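Local coordinates for metal-dependent phosphohydrolase, HDOD domain-containing (Geobacter sulfurreducens, PDB 3HC1), which is of unknown function but carries two iron ions in an HD-type metal site and may act as a metal-dependent phosphohydrolase, at residues A68-P71 against L72-A75; E177-T180 against F181-E185; E239-L243 against R244-F248. All blocks are in the same frame, centred on the assembly; numbering follows the deposited sequence.

Contact 1 of 3, residues A68-P71 against L72-A75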
loop_
_atom_site.group_PDB
_atom_site.type_symbol
_atom_site.label_atom_id
_atom_site.label_comp_id
_atom_site.label_asym_id
_atom_site.label_seq_id
_atom_site.Cartn_x
_atom_site.Cartn_y
_atom_site.Cartn_z
ATOM N N ALA A 68 -1.998 15.314 -9.785
ATOM C CA ALA A 68 -3.321 15.950 -9.860
ATOM C C ALA A 68 -3.791 16.004 -11.300
ATOM O O ALA A 68 -4.960 15.730 -11.581
ATOM C CB ALA A 68 -3.303 17.393 -9.252
ATOM N N ASN A 69 -2.867 16.296 -12.211
ATOM C CA ASN A 69 -3.222 16.420 -13.609
ATOM C C ASN A 69 -3.379 15.107 -14.317
ATOM O O ASN A 69 -3.913 15.077 -15.414
ATOM C CB ASN A 69 -2.226 17.297 -14.377
ATOM C CG ASN A 69 -2.833 17.871 -15.624
ATOM O OD1 ASN A 69 -4.011 18.246 -15.643
ATOM N ND2 ASN A 69 -2.047 17.934 -16.681
ATOM N N SER A 70 -2.952 14.011 -13.705
ATOM C CA SER A 70 -3.125 12.710 -14.333
ATOM C C SER A 70 -4.619 12.394 -14.544
ATOM O O SER A 70 -5.481 12.841 -13.772
ATOM C CB SER A 70 -2.437 11.614 -13.522
ATOM O OG SER A 70 -3.076 11.411 -12.287
ATOM N N PRO A 71 -4.934 11.623 -15.599
ATOM C CA PRO A 71 -6.355 11.317 -15.894
ATOM C C PRO A 71 -7.125 10.809 -14.675
ATOM O O PRO A 71 -8.244 11.256 -14.418
ATOM C CB PRO A 71 -6.275 10.230 -16.970
ATOM C CG PRO A 71 -4.878 10.307 -17.546
ATOM C CD PRO A 71 -4.010 11.125 -16.638
ATOM N N LEU A 72 -6.502 9.893 -13.925
ATOM C CA LEU A 72 -7.133 9.241 -12.768
ATOM C C LEU A 72 -7.640 10.242 -11.726
ATOM O O LEU A 72 -8.672 10.010 -11.067
ATOM C CB LEU A 72 -6.144 8.241 -12.126
ATOM C CG LEU A 72 -6.568 7.462 -10.860
ATOM C CD1 LEU A 72 -7.717 6.494 -11.137
ATOM C CD2 LEU A 72 -5.357 6.697 -10.263
ATOM N N TYR A 73 -6.907 11.336 -11.552
ATOM C CA TYR A 73 -7.282 12.358 -10.579
ATOM C C TYR A 73 -8.142 13.459 -11.203
ATOM O O TYR A 73 -9.155 13.853 -10.615
ATOM C CB TYR A 73 -6.037 12.949 -9.879
ATOM C CG TYR A 73 -5.519 11.993 -8.835
ATOM C CD1 TYR A 73 -4.643 10.958 -9.181
ATOM C CD2 TYR A 73 -5.972 12.061 -7.524
ATOM C CE1 TYR A 73 -4.193 10.034 -8.230
ATOM C CE2 TYR A 73 -5.523 11.153 -6.557
ATOM C CZ TYR A 73 -4.632 10.149 -6.910
ATOM O OH TYR A 73 -4.227 9.248 -5.952
ATOM N N SER A 74 -7.741 13.914 -12.390
ATOM C CA SER A 74 -8.274 15.150 -12.998
ATOM C C SER A 74 -9.355 14.933 -14.001
ATOM O O SER A 74 -10.192 15.816 -14.196
ATOM C CB SER A 74 -7.194 15.847 -13.803
ATOM O OG SER A 74 -6.370 16.604 -12.991
ATOM N N ALA A 75 -9.279 13.809 -14.708
ATOM C CA ALA A 75 -10.047 13.618 -15.905
ATOM C C ALA A 75 -9.458 14.595 -16.911
ATOM O O ALA A 75 -8.241 14.843 -16.890
ATOM C CB ALA A 75 -11.560 13.891 -15.645
#
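Ser70 meets the ring of Tyr73 at its edge: OG lies near the ring plane and comes 3.5 Å from CD1. The hydroxyl is brought to this edge by a chi1 of 68°, which tucks it between its own backbone N and carbonyl carbon. A hydrogen bond with the carbonyl O of Leu67 also holds the hydroxyl, so the group that borders the ring has a polar partner of its own in the preceding helix. Tyr73 itself runs with CG beside its backbone N, and its CB rests 3.4 Å from the carbonyl O of Ala68. From there the ring leads away toward helix 82-108, where Leu93 touches it and Glu96 takes the phenol OH in a hydrogen bond. This is the joint between helix 58-69 and the single-turn helix 71-74, within the all-helical HDOD domain. Ser70 lies between the two helices, at the N-cap position of the second, yet its side chain makes no capping bond. Its carbonyl does the work of starting the new turn: Ser74 N reaches Ser70 O at 2.9 Å with a nearly straight bond (165°), and Tyr73 N adds a weak one to the same oxygen at 3.0 Å. One residue on, Ala75 N donates to Pro71 O at 2.8 Å, and Ala75 then leaves helical geometry with positive phi. The Asn69 side chain is tied through OD1, which is hydrogen-bonded to Ile79 N in the loop ahead of helix 82-108.

Contact 2 of 3, residues E177-T180 against F181-E185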
loop_
_atom_site.group_PDB
_atom_site.type_symbol
_atom_site.label_atom_id
_atom_site.label_comp_id
_atom_site.label_asym_id
_atom_site.label_seq_id
_atom_site.Cartn_x
_atom_site.Cartn_y
_atom_site.Cartn_z
ATOM N N GLU A 177 13.497 -22.042 -5.871
ATOM C CA GLU A 177 12.557 -23.034 -5.329
ATOM C C GLU A 177 11.054 -22.645 -5.484
ATOM O O GLU A 177 10.140 -23.331 -4.988
ATOM C CB GLU A 177 12.928 -23.253 -3.880
ATOM C CG GLU A 177 11.976 -24.080 -3.047
ATOM C CD GLU A 177 12.589 -24.439 -1.722
ATOM O OE1 GLU A 177 13.839 -24.554 -1.627
ATOM O OE2 GLU A 177 11.810 -24.591 -0.759
ATOM N N LYS A 178 10.824 -21.517 -6.151
ATOM C CA LYS A 178 9.480 -21.073 -6.518
ATOM C C LYS A 178 8.498 -21.020 -5.321
ATOM O O LYS A 178 7.362 -21.459 -5.439
ATOM C CB LYS A 178 8.945 -21.990 -7.638
ATOM C CG LYS A 178 9.986 -22.306 -8.738
ATOM C CD LYS A 178 10.362 -21.049 -9.517
ATOM C CE LYS A 178 11.574 -21.259 -10.407
ATOM N NZ LYS A 178 11.926 -19.966 -11.077
ATOM N N ILE A 179 8.960 -20.525 -4.167
ATOM C CA ILE A 179 8.091 -20.275 -3.004
ATOM C C ILE A 179 7.852 -18.765 -2.964
ATOM O O ILE A 179 8.487 -18.042 -3.758
ATOM C CB ILE A 179 8.700 -20.813 -1.680
ATOM C CG1 ILE A 179 9.965 -20.049 -1.267
ATOM C CG2 ILE A 179 9.052 -22.296 -1.854
ATOM C CD1 ILE A 179 10.617 -20.607 -0.004
ATOM N N THR A 180 6.959 -18.312 -2.081
ATOM C CA THR A 180 6.656 -16.872 -1.942
ATOM C C THR A 180 7.764 -16.184 -1.141
ATOM O O THR A 180 8.539 -16.816 -0.410
ATOM C CB THR A 180 5.304 -16.541 -1.288
ATOM O OG1 THR A 180 5.307 -16.892 0.099
ATOM C CG2 THR A 180 4.094 -17.180 -2.005
ATOM N N PHE A 181 7.844 -14.883 -1.291
ATOM C CA PHE A 181 8.836 -14.108 -0.556
ATOM C C PHE A 181 8.596 -14.283 0.922
ATOM O O PHE A 181 9.530 -14.465 1.668
ATOM C CB PHE A 181 8.757 -12.643 -0.959
ATOM C CG PHE A 181 9.711 -12.291 -2.075
ATOM C CD1 PHE A 181 9.509 -12.770 -3.364
ATOM C CD2 PHE A 181 10.781 -11.447 -1.837
ATOM C CE1 PHE A 181 10.377 -12.432 -4.402
ATOM C CE2 PHE A 181 11.663 -11.116 -2.863
ATOM C CZ PHE A 181 11.445 -11.578 -4.137
ATOM N N GLY A 182 7.332 -14.232 1.344
ATOM C CA GLY A 182 6.997 -14.407 2.739
ATOM C C GLY A 182 7.488 -15.761 3.283
ATOM O O GLY A 182 7.951 -15.831 4.428
ATOM N N GLN A 183 7.349 -16.813 2.483
ATOM C CA GLN A 183 7.857 -18.136 2.839
ATOM C C GLN A 183 9.389 -18.146 2.914
ATOM O O GLN A 183 9.968 -18.563 3.911
ATOM C CB GLN A 183 7.355 -19.166 1.816
ATOM C CG GLN A 183 5.841 -19.423 1.859
ATOM C CD GLN A 183 5.391 -20.373 0.753
ATOM O OE1 GLN A 183 5.623 -20.137 -0.436
ATOM N NE2 GLN A 183 4.779 -21.479 1.148
ATOM N N ALA A 184 10.051 -17.641 1.889
ATOM C CA ALA A 184 11.498 -17.534 1.886
ATOM C C ALA A 184 11.991 -16.741 3.114
ATOM O O ALA A 184 12.915 -17.171 3.804
ATOM C CB ALA A 184 11.956 -16.877 0.647
ATOM N N GLU A 185 11.341 -15.600 3.410
ATOM C CA GLU A 185 11.711 -14.808 4.571
ATOM C C GLU A 185 11.577 -15.626 5.869
ATOM O O GLU A 185 12.450 -15.618 6.744
ATOM C CB GLU A 185 10.844 -13.525 4.614
ATOM C CG GLU A 185 11.254 -12.549 3.544
ATOM C CD GLU A 185 10.238 -11.476 3.278
ATOM O OE1 GLU A 185 9.204 -11.350 4.003
ATOM O OE2 GLU A 185 10.442 -10.815 2.251
#
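A capping box starts helix 181-189, with Thr180 at the N-cap and Gln183 as its partner three residues further along the chain, at the N3 position. The two side chains reach past one another, each accepting from the other's backbone. Gln183 OE1 takes the N-H of Thr180 at 2.8 Å; the bond is dead straight (180°) and lies in the plane of the amide, on a lone pair of OE1. In return, Thr180 OG1 accepts from Gln183 N at 3.1 Å. A chi1 of 69° brings that hydroxyl in between its own backbone N and carbonyl carbon, facing the first turn, where it also sits 3.1 Å from Gln183 CG. A weak bond from Thr180 OG1 to Gln183 OE1 ties the two side chains together directly. The first regular helical bond, Ala184 N to Thr180 O at 2.9 Å, follows. Just outside the box, Ile179 CD1 touches Ala184 CB at 4.0 Å; these positions, the residue before the N-cap and the fourth after it, are those of a hydrophobic staple. Beyond the cap, Phe181 packs edge-to-face on Phe248 and shares a backbone hydrogen bond with the iron ligand Glu249, while Glu185 is hydrogen-bonded through OE1 to ND1 of the iron ligand His193. Chemically, the box gives the N-H of Gln183 a side-chain acceptor, and the strong bond from Thr180 N, helped by the weak one from OG1, probably limits turning of the Gln183 amide. The helix end that carries Phe181 and Glu185 to the iron site is thus probably fixed in position.

Contact 3 of 3, residues E239-L243 against R244-F248; sequences EYCTL and RRLGF
Arg244 lays its CG over one face of the Tyr240 ring, a CH-pi contact 3.7 Å from CG to the ring centroid and 20° off the normal. The arginine chain is bent at chi2 (-61°). Its guanidinium stands almost perpendicular to the ring (87° between planes), with Tyr240 OH near the guanidinium plane at its edge. Both polar ends converge on Asp289 of helix 281-302: Arg244 NH2 forms a salt bridge with OD2, and Tyr240 OH is hydrogen-bonded to OD1. Putting an alanine at Tyr240 would probably strip the aliphatic part of Arg244 of its platform and leave Asp289 OD1 without its hydroxyl partner. Next to this pair, Cys241 SG packs on Leu246 CD2 at 3.8 Å. Behind the side chains, Cys241 O grips the turn with two bonds arriving from opposite faces of its plane, from Leu246 N at 2.8 Å and from Arg244 N at 3.2 Å. Water 2 accepts from Arg245 N and donates to Thr242 O. Water 1 accepts from Phe248 N at 2.8 Å and donates to Thr242 OG1, whose hydroxyl also bonds to the carbonyl O of Asp238, an iron ligand. Leu246 O, in turn, is hydrogen-bonded to ND1 of the iron ligand His122. The end of helix 229-243 thus resembles a Schellman motif, with positive phi at Arg245 and the six-to-one bond from Leu246 to Cys241, but water replaces the inner bond; it lies in the second shell of an HD-type iron site.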
loop_
_atom_site.group_PDB
_atom_site.type_symbol
_atom_site.label_atom_id
_atom_site.label_comp_id
_atom_site.label_asym_id
_atom_site.label_seq_id
_atom_site.Cartn_x
_atom_site.Cartn_y
_atom_site.Cartn_z
ATOM N N GLU A 239 -3.222 -9.752 -3.239
ATOM C CA GLU A 239 -3.361 -11.003 -3.966
ATOM C C GLU A 239 -3.776 -10.775 -5.447
ATOM O O GLU A 239 -3.208 -11.376 -6.372
ATOM C CB GLU A 239 -4.293 -11.984 -3.226
ATOM C CG GLU A 239 -4.194 -13.386 -3.828
ATOM C CD GLU A 239 -4.720 -14.463 -2.957
ATOM O OE1 GLU A 239 -5.466 -14.105 -2.059
ATOM O OE2 GLU A 239 -4.358 -15.651 -3.140
ATOM N N TYR A 240 -4.689 -9.836 -5.667
ATOM C CA TYR A 240 -5.134 -9.489 -6.997
ATOM C C TYR A 240 -3.960 -8.998 -7.851
ATOM O O TYR A 240 -3.717 -9.530 -8.936
ATOM C CB TYR A 240 -6.242 -8.421 -6.981
ATOM C CG TYR A 240 -6.679 -8.074 -8.370
ATOM C CD1 TYR A 240 -6.009 -7.108 -9.118
ATOM C CD2 TYR A 240 -7.724 -8.751 -8.970
ATOM C CE1 TYR A 240 -6.387 -6.849 -10.402
ATOM C CE2 TYR A 240 -8.095 -8.500 -10.243
ATOM C CZ TYR A 240 -7.455 -7.551 -10.960
ATOM O OH TYR A 240 -7.854 -7.342 -12.253
ATOM N N CYS A 241 -3.229 -8.000 -7.340
ATOM C CA CYS A 241 -2.068 -7.444 -8.015
ATOM C C CYS A 241 -1.017 -8.507 -8.301
ATOM O O CYS A 241 -0.485 -8.543 -9.394
ATOM C CB CYS A 241 -1.492 -6.305 -7.236
ATOM S SG CYS A 241 -2.528 -4.806 -7.395
ATOM N N THR A 242 -0.763 -9.400 -7.337
ATOM C CA THR A 242 0.245 -10.444 -7.491
ATOM C C THR A 242 -0.167 -11.398 -8.591
ATOM O O THR A 242 0.668 -11.834 -9.371
ATOM C CB THR A 242 0.473 -11.181 -6.165
ATOM O OG1 THR A 242 0.858 -10.205 -5.197
ATOM C CG2 THR A 242 1.588 -12.260 -6.274
ATOM N N LEU A 243 -1.453 -11.708 -8.646
ATOM C CA LEU A 243 -2.014 -12.598 -9.687
ATOM C C LEU A 243 -2.257 -11.936 -11.045
ATOM O O LEU A 243 -2.415 -12.644 -12.003
ATOM C CB LEU A 243 -3.292 -13.294 -9.202
ATOM C CG LEU A 243 -3.103 -14.400 -8.155
ATOM C CD1 LEU A 243 -4.474 -14.792 -7.512
ATOM C CD2 LEU A 243 -2.345 -15.624 -8.666
ATOM N N ARG A 244 -2.260 -10.620 -11.141
ATOM C CA ARG A 244 -2.515 -9.907 -12.393
ATOM C C ARG A 244 -1.349 -9.018 -12.822
ATOM O O ARG A 244 -1.541 -7.890 -13.269
ATOM C CB ARG A 244 -3.785 -9.057 -12.242
ATOM C CG ARG A 244 -5.057 -9.846 -12.002
ATOM C CD ARG A 244 -5.389 -10.788 -13.116
ATOM N NE ARG A 244 -6.793 -11.214 -13.119
ATOM C CZ ARG A 244 -7.248 -12.388 -13.585
ATOM N NH1 ARG A 244 -6.434 -13.281 -14.073
ATOM N NH2 ARG A 244 -8.538 -12.678 -13.554
ATOM N N ARG A 245 -0.135 -9.520 -12.642
ATOM C CA ARG A 245 1.084 -8.956 -13.199
ATOM C C ARG A 245 1.412 -7.576 -12.629
ATOM O O ARG A 245 1.999 -6.765 -13.322
ATOM C CB ARG A 245 1.053 -8.879 -14.743
ATOM C CG ARG A 245 0.670 -10.194 -15.505
ATOM C CD ARG A 245 0.592 -9.931 -17.022
ATOM N NE ARG A 245 0.849 -11.143 -17.801
ATOM C CZ ARG A 245 -0.062 -11.842 -18.477
ATOM N NH1 ARG A 245 -1.351 -11.485 -18.499
ATOM N NH2 ARG A 245 0.322 -12.924 -19.152
ATOM N N LEU A 246 1.033 -7.319 -11.373
ATOM C CA LEU A 246 1.368 -6.049 -10.730
ATOM C C LEU A 246 2.018 -6.354 -9.354
ATOM O O LEU A 246 1.632 -5.823 -8.323
ATOM C CB LEU A 246 0.123 -5.169 -10.650
ATOM C CG LEU A 246 0.186 -3.688 -10.206
ATOM C CD1 LEU A 246 1.364 -2.996 -10.854
ATOM C CD2 LEU A 246 -1.146 -3.027 -10.512
ATOM N N GLY A 247 2.962 -7.285 -9.356
ATOM C CA GLY A 247 3.608 -7.729 -8.126
ATOM C C GLY A 247 4.883 -8.509 -8.304
ATOM O O GLY A 247 5.445 -8.637 -9.435
ATOM N N PHE A 248 5.383 -9.009 -7.191
ATOM C CA PHE A 248 6.687 -9.697 -7.217
ATOM C C PHE A 248 6.804 -10.769 -6.175
ATOM O O PHE A 248 7.797 -11.461 -6.144
ATOM C CB PHE A 248 7.838 -8.664 -6.991
ATOM C CG PHE A 248 7.800 -8.010 -5.618
ATOM C CD1 PHE A 248 6.958 -6.956 -5.384
ATOM C CD2 PHE A 248 8.573 -8.514 -4.552
ATOM C CE1 PHE A 248 6.865 -6.359 -4.086
ATOM C CE2 PHE A 248 8.500 -7.942 -3.282
ATOM C CZ PHE A 248 7.649 -6.864 -3.045
HETATM O O HOH W 1 3.621 -9.094 -4.990
HETATM O O HOH W 2 0.950 -12.056 -12.234
#

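In the fold
The three contacts follow one another along a mainly helical chain without strands, each at a helix end. Contact 1 joins helices 58-69 and 71-74, contact 2 opens helix 181-189, and contact 3 closes helix 229-243. Contacts 1 and 2 both belong to the HDOD domain, yet their centres are about 37 Å apart, on opposite sides of the chain's centre. Contacts 2 and 3 are neighbours, about 15 Å between centres, and touch where Phe181 CE1 packs 3.3 Å from Phe248 O. Both border the iron site, bringing distant parts of the sequence together there, whereas contact 1, about 24 Å from contact 3 between centres, lies away from it.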